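Local coordinates for phosphotyrosine protein phosphatase (Vibrio cholerae serotype O1, PDB 5Z3M) that probably removes phosphate from phosphotyrosine residues of proteins, at residues 121-126 with 139-144. Residues are numbered along the deposited sequence; the frame is centred on the assembly and turned at random.
Sequences KEVPDP and LLIESG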
ATOM      1  N   LYS A 121     -26.232  -9.740  -3.614  1.00 36.26           N
ATOM      2  CA  LYS A 121     -25.776  -9.701  -4.998  1.00 47.05           C
ATOM      3  C   LYS A 121     -24.974  -8.427  -5.231  1.00 38.50           C
ATOM      4  O   LYS A 121     -24.038  -8.394  -6.034  1.00 34.48           O
ATOM      5  CB  LYS A 121     -26.969  -9.777  -5.955  1.00 36.52           C
ATOM      6  CG  LYS A 121     -27.634 -11.136  -5.995  1.00 37.75           C
ATOM      7  CD  LYS A 121     -26.730 -12.147  -6.677  1.00 43.03           C
ATOM      8  CE  LYS A 121     -27.054 -13.571  -6.255  1.00 49.24           C
ATOM      9  NZ  LYS A 121     -26.205 -14.548  -6.993  1.00 53.08           N
ATOM     10  N   GLU A 122     -25.371  -7.374  -4.522  1.00 34.72           N
ATOM     11  CA  GLU A 122     -24.624  -6.126  -4.489  1.00 46.53           C
ATOM     12  C   GLU A 122     -23.927  -5.938  -3.144  1.00 35.37           C
ATOM     13  O   GLU A 122     -24.356  -6.464  -2.117  1.00 45.38           O
ATOM     14  CB  GLU A 122     -25.536  -4.919  -4.743  1.00 55.61           C
ATOM     15  CG  GLU A 122     -25.994  -4.710  -6.181  1.00 34.19           C
ATOM     16  CD  GLU A 122     -27.032  -3.610  -6.291  1.00 34.53           C
ATOM     17  OE1 GLU A 122     -28.236  -3.934  -6.327  1.00 49.49           O
ATOM     18  OE2 GLU A 122     -26.649  -2.423  -6.339  1.00 34.28           O
ATOM     19  N   VAL A 123     -22.854  -5.159  -3.171  1.00 33.59           N
ATOM     20  CA  VAL A 123     -22.226  -4.652  -1.962  1.00 33.69           C
ATOM     21  C   VAL A 123     -22.647  -3.201  -1.802  1.00 33.76           C
ATOM     22  O   VAL A 123     -22.296  -2.363  -2.626  1.00 47.29           O
ATOM     23  CB  VAL A 123     -20.701  -4.777  -2.023  1.00 36.91           C
ATOM     24  CG1 VAL A 123     -20.060  -4.105  -0.821  1.00 42.50           C
ATOM     25  CG2 VAL A 123     -20.295  -6.233  -2.091  1.00 33.67           C
ATOM     26  N   PRO A 124     -23.406  -2.902  -0.732  1.00 34.24           N
ATOM     27  CA  PRO A 124     -23.951  -1.558  -0.499  1.00 34.56           C
ATOM     28  C   PRO A 124     -22.833  -0.523  -0.374  1.00 63.34           C
ATOM     29  O   PRO A 124     -21.670  -0.898  -0.471  1.00 67.62           O
ATOM     30  CB  PRO A 124     -24.717  -1.702   0.821  1.00 35.98           C
ATOM     31  CG  PRO A 124     -24.919  -3.177   0.996  1.00 40.32           C
ATOM     32  CD  PRO A 124     -23.745  -3.827   0.363  1.00 37.32           C
ATOM     33  N   ASP A 125     -23.182   0.742  -0.150  1.00 55.88           N
ATOM     34  CA  ASP A 125     -22.224   1.845  -0.203  1.00 45.73           C
ATOM     35  C   ASP A 125     -21.836   2.393   1.181  1.00 36.18           C
ATOM     36  O   ASP A 125     -22.565   3.197   1.764  1.00 36.90           O
ATOM     37  CB  ASP A 125     -22.806   2.965  -1.074  1.00 42.83           C
ATOM     38  CG  ASP A 125     -21.793   4.054  -1.404  1.00 46.82           C
ATOM     39  OD1 ASP A 125     -20.571   3.778  -1.419  1.00 51.53           O
ATOM     40  OD2 ASP A 125     -22.232   5.191  -1.666  1.00 48.31           O
ATOM     41  N   PRO A 126     -20.670   1.966   1.699  1.00 39.45           N
ATOM     42  CA  PRO A 126     -20.135   2.367   3.007  1.00 37.17           C
ATOM     43  C   PRO A 126     -19.740   3.842   3.152  1.00 38.14           C
ATOM     44  O   PRO A 126     -19.558   4.265   4.293  1.00 55.10           O
ATOM     45  CB  PRO A 126     -18.888   1.476   3.161  1.00 38.17           C
ATOM     46  CG  PRO A 126     -18.566   0.990   1.780  1.00 36.11           C
ATOM     47  CD  PRO A 126     -19.890   0.866   1.107  1.00 38.90           C
ATOM     48  N   LEU A 139     -16.908  -7.959   5.796  1.00 24.53           N
ATOM     49  CA  LEU A 139     -17.298  -9.367   5.816  1.00 26.96           C
ATOM     50  C   LEU A 139     -18.023  -9.794   4.540  1.00 31.29           C
ATOM     51  O   LEU A 139     -17.745 -10.863   3.993  1.00 26.62           O
ATOM     52  CB  LEU A 139     -18.175  -9.651   7.039  1.00 26.77           C
ATOM     53  CG  LEU A 139     -17.371  -9.995   8.291  1.00 27.86           C
ATOM     54  CD1 LEU A 139     -18.178  -9.798   9.560  1.00 29.66           C
ATOM     55  CD2 LEU A 139     -16.862 -11.422   8.200  1.00 37.38           C
ATOM     56  N   LEU A 140     -18.955  -8.965   4.075  1.00 23.36           N
ATOM     57  CA  LEU A 140     -19.647  -9.220   2.813  1.00 26.67           C
ATOM     58  C   LEU A 140     -18.636  -9.362   1.683  1.00 43.38           C
ATOM     59  O   LEU A 140     -18.655 -10.338   0.930  1.00 44.16           O
ATOM     60  CB  LEU A 140     -20.642  -8.099   2.502  1.00 24.88           C
ATOM     61  CG  LEU A 140     -21.396  -8.203   1.175  1.00 24.12           C
ATOM     62  CD1 LEU A 140     -21.979  -9.602   0.998  1.00 39.68           C
ATOM     63  CD2 LEU A 140     -22.477  -7.129   1.081  1.00 24.39           C
ATOM     64  N   ILE A 141     -17.742  -8.387   1.587  1.00 37.58           N
ATOM     65  CA  ILE A 141     -16.680  -8.426   0.599  1.00 31.44           C
ATOM     66  C   ILE A 141     -15.750  -9.621   0.851  1.00 28.14           C
ATOM     67  O   ILE A 141     -15.292 -10.264  -0.093  1.00 30.22           O
ATOM     68  CB  ILE A 141     -15.888  -7.094   0.587  1.00 31.22           C
ATOM     69  CG1 ILE A 141     -16.702  -6.022  -0.144  1.00 24.06           C
ATOM     70  CG2 ILE A 141     -14.549  -7.266  -0.098  1.00 24.40           C
ATOM     71  CD1 ILE A 141     -16.551  -4.633   0.411  1.00 23.96           C
ATOM     72  N   GLU A 142     -15.507  -9.940   2.121  1.00 24.14           N
ATOM     73  CA  GLU A 142     -14.659 -11.077   2.487  1.00 24.51           C
ATOM     74  C   GLU A 142     -15.231 -12.400   2.005  1.00 29.34           C
ATOM     75  O   GLU A 142     -14.499 -13.268   1.536  1.00 41.14           O
ATOM     76  CB  GLU A 142     -14.460 -11.128   4.008  1.00 34.97           C
ATOM     77  CG  GLU A 142     -13.380 -12.087   4.485  1.00 29.09           C
ATOM     78  CD  GLU A 142     -13.158 -12.004   5.982  1.00 44.94           C
ATOM     79  OE1 GLU A 142     -13.372 -10.913   6.553  1.00 47.40           O
ATOM     80  OE2 GLU A 142     -12.779 -13.027   6.587  1.00 61.96           O
ATOM     81  N   SER A 143     -16.542 -12.555   2.149  1.00 25.54           N
ATOM     82  CA  SER A 143     -17.215 -13.776   1.730  1.00 44.10           C
ATOM     83  C   SER A 143     -17.215 -13.894   0.215  1.00 25.50           C
ATOM     84  O   SER A 143     -16.968 -14.970  -0.328  1.00 32.29           O
ATOM     85  CB  SER A 143     -18.649 -13.818   2.267  1.00 56.67           C
ATOM     86  OG  SER A 143     -19.404 -12.721   1.791  1.00 57.44           O
ATOM     87  N   GLY A 144     -17.489 -12.783  -0.460  1.00 25.34           N
ATOM     88  CA  GLY A 144     -17.454 -12.748  -1.910  1.00 25.97           C
ATOM     89  C   GLY A 144     -16.083 -13.127  -2.429  1.00 31.25           C
ATOM     90  O   GLY A 144     -15.950 -13.785  -3.463  1.00 39.69           O
TER
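V123 overlaps L140 and I141 at once, with CG1 facing I141 and CG2 lying mainly against L140. CG1 is anti to the backbone N (chi1 174°) and meets the end of I141, 3.8 Å from its CD1, the two side chains crossing at about a right angle. V123 and L140 run past one another in opposite senses, bringing V123 CG2 to 4.0 Å from L140 CD2; CG2 also brushes I141 CG1. A beta-branched residue suits this place because both its branches start at CB and can diverge at once toward two consecutive helix residues. I141 suits its own because its longer branch carries CD1 across to the valine.

L140 has its CG anti to the backbone N (chi1 177°), and its branched chain is long enough to span from helix to loop, where CD2 abuts a corner of the P124 ring, 3.6 Å from P124 CD. Proline offers an apolar CD here in place of an amide N-H. The same leucine methyl lies 3.8 Å from E122 O. No hydrogen bond joins the two segments. Within the helix, L140 O accepts from both S143 OG and G144 N on one face of its carbonyl plane.

The loop continues into D125, the predicted proton donor of the family's DP loop. D125 forms a salt bridge with R18, the predicted catalytic arginine closing the CX5R phosphate-binding loop begun by C12; V123 also packs on R18. I141 also packs on A22 and I25 of helix 18-32, while backbone bonding ties V123 to M89, just past strand 85-88. The contact thus sets the loop that follows strand 109-111 against helix 131-155, beside helix 18-32.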